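Local coordinates for secreted protein ESXB (Bacillus anthracis, PDB 4J10), which is of unknown function but belongs to the WXG100 (EsxAB) family of small helical proteins, probably exported by an ESX-type secretion system, at residues I69-L72 / E73-T77. Residues are numbered along the deposited sequence; the frame is centred on the assembly and turned at random.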
loop_
_atom_site.group_PDB
_atom_site.type_symbol
_atom_site.label_atom_id
_atom_site.label_comp_id
_atom_site.label_asym_id
_atom_site.label_seq_id
_atom_site.Cartn_x
_atom_site.Cartn_y
_atom_site.Cartn_z
ATOM N N ILE A 69 6.243 -2.277 1.640
ATOM C CA ILE A 69 6.493 -3.274 0.614
ATOM C C ILE A 69 7.337 -4.449 1.133
ATOM O O ILE A 69 6.911 -5.607 0.983
ATOM C CB ILE A 69 7.049 -2.622 -0.679
ATOM C CG1 ILE A 69 5.948 -1.797 -1.352
ATOM C CG2 ILE A 69 7.581 -3.669 -1.640
ATOM C CD1 ILE A 69 6.442 -0.991 -2.532
ATOM N N PRO A 70 8.496 -4.180 1.781
ATOM C CA PRO A 70 9.258 -5.327 2.318
ATOM C C PRO A 70 8.546 -6.099 3.422
ATOM O O PRO A 70 8.810 -7.297 3.589
ATOM C CB PRO A 70 10.549 -4.697 2.871
ATOM C CG PRO A 70 10.621 -3.330 2.261
ATOM C CD PRO A 70 9.232 -2.903 1.885
ATOM N N ILE A 71 7.653 -5.450 4.164
ATOM C CA ILE A 71 6.896 -6.173 5.179
ATOM C C ILE A 71 5.961 -7.167 4.484
ATOM O O ILE A 71 5.863 -8.329 4.896
ATOM C CB ILE A 71 6.080 -5.233 6.102
ATOM C CG1 ILE A 71 7.013 -4.348 6.938
ATOM C CG2 ILE A 71 5.140 -6.060 7.001
ATOM C CD1 ILE A 71 6.295 -3.142 7.549
ATOM N N LEU A 72 5.282 -6.749 3.416
ATOM C CA LEU A 72 4.445 -7.676 2.643
ATOM C C LEU A 72 5.265 -8.814 2.064
ATOM O O LEU A 72 4.838 -9.974 2.072
ATOM C CB LEU A 72 3.709 -6.957 1.504
ATOM C CG LEU A 72 2.744 -5.832 1.852
ATOM C CD1 LEU A 72 1.930 -5.516 0.608
ATOM C CD2 LEU A 72 1.837 -6.217 3.006
ATOM N N GLU A 73 6.445 -8.490 1.552
ATOM C CA GLU A 73 7.304 -9.520 0.983
ATOM C C GLU A 73 7.770 -10.507 2.042
ATOM O O GLU A 73 7.874 -11.694 1.770
ATOM C CB GLU A 73 8.481 -8.877 0.246
ATOM C CG GLU A 73 8.052 -8.151 -1.025
ATOM C CD GLU A 73 9.123 -7.244 -1.530
ATOM O OE1 GLU A 73 9.629 -6.446 -0.716
ATOM O OE2 GLU A 73 9.471 -7.324 -2.728
ATOM N N GLY A 74 8.020 -10.014 3.251
ATOM C CA GLY A 74 8.400 -10.871 4.364
ATOM C C GLY A 74 7.298 -11.839 4.741
ATOM O O GLY A 74 7.561 -13.017 5.026
ATOM N N ILE A 75 6.061 -11.356 4.750
ATOM C CA ILE A 75 4.918 -12.209 5.030
ATOM C C ILE A 75 4.802 -13.284 3.962
ATOM O O ILE A 75 4.587 -14.457 4.267
ATOM C CB ILE A 75 3.622 -11.381 5.132
ATOM C CG1 ILE A 75 3.686 -10.514 6.394
ATOM C CG2 ILE A 75 2.401 -12.304 5.146
ATOM C CD1 ILE A 75 2.597 -9.446 6.457
ATOM N N SER A 76 4.953 -12.888 2.705
ATOM C CA SER A 76 4.910 -13.837 1.593
ATOM C C SER A 76 5.969 -14.926 1.763
ATOM O O SER A 76 5.674 -16.124 1.653
ATOM C CB SER A 76 5.117 -13.099 0.269
ATOM O OG SER A 76 5.033 -13.982 -0.835
ATOM N N THR A 77 7.205 -14.524 2.047
ATOM C CA THR A 77 8.284 -15.479 2.276
ATOM C C THR A 77 7.991 -16.415 3.448
ATOM O O THR A 77 8.231 -17.629 3.370
ATOM C CB THR A 77 9.602 -14.737 2.530
ATOM O OG1 THR A 77 9.991 -14.057 1.332
ATOM C CG2 THR A 77 10.707 -15.701 2.927
#
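Four successive i to i+4 backbone bonds join I69-L72 to E73-T77 within helix 48-90: the N-H groups of E73, G74, I75 and S76 reach the carbonyls of I69, P70, I71 and L72, the shortest being G74 N to P70 O at 2.8 Å. The proline has no N-H to offer the preceding turn, and the helix is kinked there. The E73 and I69 side chains run alongside each other in one direction. With chi1 at -69°, E73 CG is turned beside its own backbone N and passes 3.4 Å from I69 O; the extended chain then carries the carboxylate back toward the preceding turn. There E73 OE1 approaches P70 CA at 3.3 Å and lies beside I69 CG2, on an exposed flank; it is as near to I69 O, but two acceptors make no bond. Helix 48-90 is the second arm of the helical hairpin of the WXG100 fold, and its inward side packs on helix 11-41: L72 meets F21 and A24, I75 also meets F21, and I69 touches A28. The hydroxyl of S76 hydrogen-bonds to the A18 carbonyl oxygen on the other arm. I75, besides meeting F21, makes a loose apolar pair with I71 one turn earlier, I71 CG2 and I75 CD1 being separated by 4.3 Å; both residues pack on E57 of the second subunit, while L72 meets L35 of that subunit.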